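Local coordinates for protein hydrazine synthase beta subunit (Candidatus Kuenenia stuttgartiensis, PDB 5C2V) that forms part of the hydrazine synthase complex, which condenses nitric oxide with ammonium, and may modulate passage of the hydroxylamine intermediate between the active sites of its partner subunits, at residues B[193-207]-B[256-270]. Sequence-based numbering, arbitrary orientation.
Sequences RDVVYTPDGKYIAVT and PYGMAMDPKGKYLYI
Met259 reaches from the innermost strand of one beta-propeller blade toward the two inner strands of the preceding blade, meeting Thr207 tip to tip, with SD 3.5 Å from Thr207 CG2. The two blades stack face to face near the centre of the chain, and strands 193-197 and 256-261 run nearly parallel, 23° apart. A bend at the last torsion of Met259 (chi3 -58°) turns CE in among Asp194, Ala205 and Val206, while its CB lies against Val196 CG1 at 3.7 Å. Val196 presents its other branch, CG2, to the methyl of Met261 and to Leu268 CD1; Ala205 CB closes this apolar layer against Leu268 CD2.

Two polar side chains tie the preceding blade to the backbone of strand 256-261. Asp194 OD2 accepts a hydrogen bond from the backbone N of Met259, 2.9 Å away, on its anti side and 30° out of the carboxylate plane. Thr207 OG1 donates to Tyr257 O from above the carbonyl plane, 3.1 Å away.

Toward one end, Arg193 and Tyr257 extend in the same direction, flank to flank. Arg193 CD sits over one face of the Tyr257 ring in a CH-pi contact, 3.6 Å from its centroid, and the guanidinium stands steeply to the ring. Glu69 of the gamma subunit takes both polar ends, by a salt bridge to Arg193 NH1 and a hydrogen bond with Tyr257 OH, joining the blade interface to the assembly. At the other end the type I turns Thr198-Gly201 and Asp262-Gly265 meet, Pro199 lying across Met261 with its CD 3.8 Å from Met261 CG.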
loop_
_atom_site.group_PDB
_atom_site.type_symbol
_atom_site.label_atom_id
_atom_site.label_comp_id
_atom_site.label_asym_id
_atom_site.label_seq_id
_atom_site.Cartn_x
_atom_site.Cartn_y
_atom_site.Cartn_z
ATOM N N ARG B 193 -40.840 -14.382 17.778
ATOM C CA ARG B 193 -41.936 -13.618 18.367
ATOM C C ARG B 193 -43.006 -13.045 17.430
ATOM O O ARG B 193 -44.070 -12.634 17.897
ATOM C CB ARG B 193 -41.339 -12.471 19.183
ATOM C CG ARG B 193 -40.507 -12.928 20.371
ATOM C CD ARG B 193 -41.387 -13.594 21.416
ATOM N NE ARG B 193 -41.097 -15.017 21.528
ATOM C CZ ARG B 193 -40.408 -15.560 22.523
ATOM N NH1 ARG B 193 -39.943 -14.801 23.508
ATOM N NH2 ARG B 193 -40.181 -16.864 22.524
ATOM N N ASP B 194 -42.745 -13.013 16.126
ATOM C CA ASP B 194 -43.713 -12.425 15.196
ATOM C C ASP B 194 -43.478 -12.845 13.744
ATOM O O ASP B 194 -42.388 -13.291 13.387
ATOM C CB ASP B 194 -43.690 -10.897 15.307
ATOM C CG ASP B 194 -45.041 -10.271 15.008
ATOM O OD1 ASP B 194 -45.897 -10.952 14.405
ATOM O OD2 ASP B 194 -45.248 -9.097 15.382
ATOM N N VAL B 195 -44.503 -12.693 12.911
ATOM C CA VAL B 195 -44.340 -12.817 11.465
ATOM C C VAL B 195 -45.226 -11.807 10.727
ATOM O O VAL B 195 -46.409 -11.672 11.039
ATOM C CB VAL B 195 -44.660 -14.248 10.979
ATOM C CG1 VAL B 195 -45.953 -14.759 11.605
ATOM C CG2 VAL B 195 -44.717 -14.307 9.457
ATOM N N VAL B 196 -44.659 -11.094 9.756
ATOM C CA VAL B 196 -45.459 -10.164 8.956
ATOM C C VAL B 196 -45.281 -10.384 7.457
ATOM O O VAL B 196 -44.275 -10.931 7.015
ATOM C CB VAL B 196 -45.123 -8.691 9.277
ATOM C CG1 VAL B 196 -45.508 -8.352 10.708
ATOM C CG2 VAL B 196 -43.653 -8.405 9.022
ATOM N N TYR B 197 -46.273 -9.950 6.685
ATOM C CA TYR B 197 -46.243 -10.055 5.229
ATOM C C TYR B 197 -45.984 -8.699 4.585
ATOM O O TYR B 197 -46.409 -7.666 5.101
ATOM C CB TYR B 197 -47.561 -10.626 4.697
ATOM C CG TYR B 197 -47.491 -12.055 4.202
ATOM C CD1 TYR B 197 -46.939 -12.357 2.965
ATOM C CD2 TYR B 197 -48.004 -13.098 4.960
ATOM C CE1 TYR B 197 -46.885 -13.661 2.506
ATOM C CE2 TYR B 197 -47.955 -14.401 4.510
ATOM C CZ TYR B 197 -47.393 -14.679 3.283
ATOM O OH TYR B 197 -47.343 -15.978 2.833
ATOM N N THR B 198 -45.284 -8.706 3.456
ATOM C CA THR B 198 -45.119 -7.498 2.660
ATOM C C THR B 198 -46.398 -7.251 1.863
ATOM O O THR B 198 -47.081 -8.201 1.483
ATOM C CB THR B 198 -43.911 -7.599 1.708
ATOM O OG1 THR B 198 -44.039 -8.768 0.888
ATOM C CG2 THR B 198 -42.616 -7.680 2.499
ATOM N N PRO B 199 -46.734 -5.972 1.622
ATOM C CA PRO B 199 -47.963 -5.583 0.917
ATOM C C PRO B 199 -48.168 -6.285 -0.428
ATOM O O PRO B 199 -49.312 -6.488 -0.834
ATOM C CB PRO B 199 -47.777 -4.079 0.712
ATOM C CG PRO B 199 -46.943 -3.661 1.866
ATOM C CD PRO B 199 -45.993 -4.796 2.115
ATOM N N ASP B 200 -47.082 -6.646 -1.106
ATOM C CA ASP B 200 -47.186 -7.370 -2.369
ATOM C C ASP B 200 -47.229 -8.880 -2.144
ATOM O O ASP B 200 -47.513 -9.647 -3.066
ATOM C CB ASP B 200 -46.025 -7.001 -3.294
ATOM C CG ASP B 200 -44.671 -7.276 -2.671
ATOM O OD1 ASP B 200 -44.610 -7.487 -1.442
ATOM O OD2 ASP B 200 -43.665 -7.272 -3.410
ATOM N N GLY B 201 -46.947 -9.300 -0.914
ATOM C CA GLY B 201 -47.042 -10.699 -0.535
ATOM C C GLY B 201 -45.923 -11.591 -1.041
ATOM O O GLY B 201 -46.062 -12.815 -1.056
ATOM N N LYS B 202 -44.815 -10.988 -1.461
ATOM C CA LYS B 202 -43.683 -11.757 -1.973
ATOM C C LYS B 202 -42.667 -12.123 -0.892
ATOM O O LYS B 202 -41.752 -12.910 -1.138
ATOM C CB LYS B 202 -42.984 -10.985 -3.092
ATOM C CG LYS B 202 -43.817 -10.826 -4.353
ATOM C CD LYS B 202 -43.192 -9.813 -5.295
ATOM C CE LYS B 202 -41.745 -10.159 -5.604
ATOM N NZ LYS B 202 -41.089 -9.098 -6.414
ATOM N N TYR B 203 -42.825 -11.557 0.301
ATOM C CA TYR B 203 -41.874 -11.794 1.384
ATOM C C TYR B 203 -42.556 -11.837 2.748
ATOM O O TYR B 203 -43.632 -11.267 2.932
ATOM C CB TYR B 203 -40.789 -10.712 1.405
ATOM C CG TYR B 203 -40.157 -10.407 0.066
ATOM C CD1 TYR B 203 -39.081 -11.151 -0.402
ATOM C CD2 TYR B 203 -40.625 -9.364 -0.724
ATOM C CE1 TYR B 203 -38.498 -10.871 -1.624
ATOM C CE2 TYR B 203 -40.048 -9.077 -1.946
ATOM C CZ TYR B 203 -38.984 -9.834 -2.391
ATOM O OH TYR B 203 -38.405 -9.552 -3.608
ATOM N N ILE B 204 -41.922 -12.512 3.702
ATOM C CA ILE B 204 -42.343 -12.430 5.096
ATOM C C ILE B 204 -41.156 -12.116 5.999
ATOM O O ILE B 204 -40.044 -12.592 5.770
ATOM C CB ILE B 204 -43.014 -13.729 5.590
ATOM C CG1 ILE B 204 -42.148 -14.946 5.267
ATOM C CG2 ILE B 204 -44.395 -13.885 4.978
ATOM C CD1 ILE B 204 -42.698 -16.247 5.810
ATOM N N ALA B 205 -41.397 -11.303 7.021
ATOM C CA ALA B 205 -40.366 -10.983 8.000
ATOM C C ALA B 205 -40.649 -11.698 9.316
ATOM O O ALA B 205 -41.798 -11.762 9.763
ATOM C CB ALA B 205 -40.277 -9.481 8.215
ATOM N N VAL B 206 -39.598 -12.252 9.915
ATOM C CA VAL B 206 -39.708 -12.957 11.189
ATOM C C VAL B 206 -38.596 -12.541 12.151
ATOM O O VAL B 206 -37.416 -12.723 11.858
ATOM C CB VAL B 206 -39.653 -14.488 10.994
ATOM C CG1 VAL B 206 -39.585 -15.196 12.340
ATOM C CG2 VAL B 206 -40.850 -14.974 10.186
ATOM N N THR B 207 -38.974 -11.989 13.300
ATOM C CA THR B 207 -37.998 -11.601 14.316
ATOM C C THR B 207 -37.639 -12.775 15.219
ATOM O O THR B 207 -38.520 -13.507 15.673
ATOM C CB THR B 207 -38.513 -10.444 15.192
ATOM O OG1 THR B 207 -39.890 -10.667 15.521
ATOM C CG2 THR B 207 -38.379 -9.121 14.462
ATOM N N PRO B 256 -35.906 -9.083 20.038
ATOM C CA PRO B 256 -36.870 -8.410 19.159
ATOM C C PRO B 256 -38.222 -9.122 19.193
ATOM O O PRO B 256 -38.248 -10.350 19.123
ATOM C CB PRO B 256 -36.217 -8.515 17.780
ATOM C CG PRO B 256 -35.382 -9.754 17.863
ATOM C CD PRO B 256 -34.863 -9.794 19.277
ATOM N N TYR B 257 -39.323 -8.380 19.301
ATOM C CA TYR B 257 -40.628 -9.022 19.460
ATOM C C TYR B 257 -41.653 -8.689 18.386
ATOM O O TYR B 257 -41.917 -9.494 17.495
ATOM C CB TYR B 257 -41.231 -8.641 20.814
ATOM C CG TYR B 257 -40.912 -9.591 21.941
ATOM C CD1 TYR B 257 -39.600 -9.858 22.294
ATOM C CD2 TYR B 257 -41.926 -10.198 22.671
ATOM C CE1 TYR B 257 -39.301 -10.715 23.330
ATOM C CE2 TYR B 257 -41.637 -11.056 23.714
ATOM C CZ TYR B 257 -40.321 -11.313 24.037
ATOM O OH TYR B 257 -40.018 -12.167 25.071
ATOM N N GLY B 258 -42.221 -7.492 18.479
ATOM C CA GLY B 258 -43.339 -7.112 17.638
ATOM C C GLY B 258 -42.910 -6.479 16.337
ATOM O O GLY B 258 -41.862 -5.838 16.262
ATOM N N MET B 259 -43.731 -6.643 15.308
ATOM C CA MET B 259 -43.423 -6.063 14.012
ATOM C C MET B 259 -44.611 -5.353 13.382
ATOM O O MET B 259 -45.758 -5.784 13.508
ATOM C CB MET B 259 -42.898 -7.133 13.054
ATOM C CG MET B 259 -41.410 -7.400 13.192
ATOM S SD MET B 259 -40.822 -8.571 11.959
ATOM C CE MET B 259 -41.865 -9.976 12.329
ATOM N N ALA B 260 -44.312 -4.251 12.704
ATOM C CA ALA B 260 -45.306 -3.508 11.949
ATOM C C ALA B 260 -44.758 -3.205 10.560
ATOM O O ALA B 260 -43.668 -2.643 10.418
ATOM C CB ALA B 260 -45.684 -2.227 12.674
ATOM N N MET B 261 -45.515 -3.595 9.541
ATOM C CA MET B 261 -45.105 -3.404 8.156
ATOM C C MET B 261 -45.753 -2.162 7.558
ATOM O O MET B 261 -46.967 -1.978 7.657
ATOM C CB MET B 261 -45.460 -4.636 7.318
ATOM C CG MET B 261 -45.154 -4.496 5.835
ATOM S SD MET B 261 -43.387 -4.435 5.482
ATOM C CE MET B 261 -42.894 -6.096 5.939
ATOM N N ASP B 262 -44.936 -1.309 6.947
ATOM C CA ASP B 262 -45.430 -0.120 6.262
ATOM C C ASP B 262 -46.414 -0.523 5.168
ATOM O O ASP B 262 -46.167 -1.484 4.438
ATOM C CB ASP B 262 -44.264 0.681 5.674
ATOM C CG ASP B 262 -44.697 2.018 5.106
ATOM O OD1 ASP B 262 -44.699 3.013 5.861
ATOM O OD2 ASP B 262 -45.040 2.074 3.906
ATOM N N PRO B 263 -47.539 0.202 5.062
ATOM C CA PRO B 263 -48.599 -0.116 4.096
ATOM C C PRO B 263 -48.102 -0.210 2.655
ATOM O O PRO B 263 -48.636 -1.002 1.880
ATOM C CB PRO B 263 -49.585 1.052 4.255
ATOM C CG PRO B 263 -48.826 2.119 4.988
ATOM C CD PRO B 263 -47.882 1.381 5.874
ATOM N N LYS B 264 -47.109 0.597 2.299
ATOM C CA LYS B 264 -46.526 0.538 0.963
ATOM C C LYS B 264 -45.260 -0.318 0.927
ATOM O O LYS B 264 -44.625 -0.461 -0.118
ATOM C CB LYS B 264 -46.239 1.948 0.449
ATOM C CG LYS B 264 -47.498 2.785 0.267
ATOM C CD LYS B 264 -47.193 4.157 -0.303
ATOM C CE LYS B 264 -48.451 5.001 -0.413
ATOM N NZ LYS B 264 -48.155 6.369 -0.924
ATOM N N GLY B 265 -44.898 -0.886 2.075
ATOM C CA GLY B 265 -43.748 -1.769 2.164
ATOM C C GLY B 265 -42.418 -1.037 2.173
ATOM O O GLY B 265 -41.386 -1.608 1.821
ATOM N N LYS B 266 -42.444 0.228 2.578
ATOM C CA LYS B 266 -41.238 1.051 2.600
ATOM C C LYS B 266 -40.348 0.768 3.808
ATOM O O LYS B 266 -39.125 0.710 3.683
ATOM C CB LYS B 266 -41.604 2.536 2.578
ATOM C CG LYS B 266 -42.629 2.916 1.526
ATOM C CD LYS B 266 -42.576 4.405 1.228
ATOM C CE LYS B 266 -43.905 4.906 0.698
ATOM N NZ LYS B 266 -43.826 5.312 -0.733
ATOM N N TYR B 267 -40.961 0.596 4.975
ATOM C CA TYR B 267 -40.203 0.428 6.210
ATOM C C TYR B 267 -40.660 -0.773 7.029
ATOM O O TYR B 267 -41.800 -1.222 6.911
ATOM C CB TYR B 267 -40.304 1.688 7.074
ATOM C CG TYR B 267 -39.780 2.940 6.414
ATOM C CD1 TYR B 267 -38.435 3.274 6.484
ATOM C CD2 TYR B 267 -40.634 3.796 5.731
ATOM C CE1 TYR B 267 -37.951 4.421 5.885
ATOM C CE2 TYR B 267 -40.160 4.944 5.127
ATOM C CZ TYR B 267 -38.817 5.252 5.209
ATOM O OH TYR B 267 -38.340 6.396 4.611
ATOM N N LEU B 268 -39.760 -1.286 7.862
ATOM C CA LEU B 268 -40.123 -2.320 8.825
ATOM C C LEU B 268 -39.911 -1.806 10.245
ATOM O O LEU B 268 -38.885 -1.192 10.545
ATOM C CB LEU B 268 -39.313 -3.597 8.595
ATOM C CG LEU B 268 -39.669 -4.774 9.507
ATOM C CD1 LEU B 268 -41.139 -5.142 9.363
ATOM C CD2 LEU B 268 -38.783 -5.976 9.219
ATOM N N TYR B 269 -40.888 -2.054 11.112
ATOM C CA TYR B 269 -40.822 -1.575 12.490
ATOM C C TYR B 269 -40.734 -2.742 13.465
ATOM O O TYR B 269 -41.564 -3.647 13.433
ATOM C CB TYR B 269 -42.038 -0.700 12.806
ATOM C CG TYR B 269 -42.185 0.485 11.877
ATOM C CD1 TYR B 269 -42.814 0.353 10.646
ATOM C CD2 TYR B 269 -41.689 1.733 12.227
ATOM C CE1 TYR B 269 -42.945 1.428 9.790
ATOM C CE2 TYR B 269 -41.819 2.818 11.378
ATOM C CZ TYR B 269 -42.448 2.657 10.161
ATOM O OH TYR B 269 -42.583 3.727 9.307
ATOM N N ILE B 270 -39.724 -2.717 14.329
ATOM C CA ILE B 270 -39.473 -3.822 15.250
ATOM C C ILE B 270 -39.409 -3.373 16.703
ATOM O O ILE B 270 -38.516 -2.617 17.088
ATOM C CB ILE B 270 -38.152 -4.542 14.915
ATOM C CG1 ILE B 270 -38.183 -5.094 13.489
ATOM C CG2 ILE B 270 -37.880 -5.654 15.921
ATOM C CD1 ILE B 270 -36.892 -5.762 13.069
#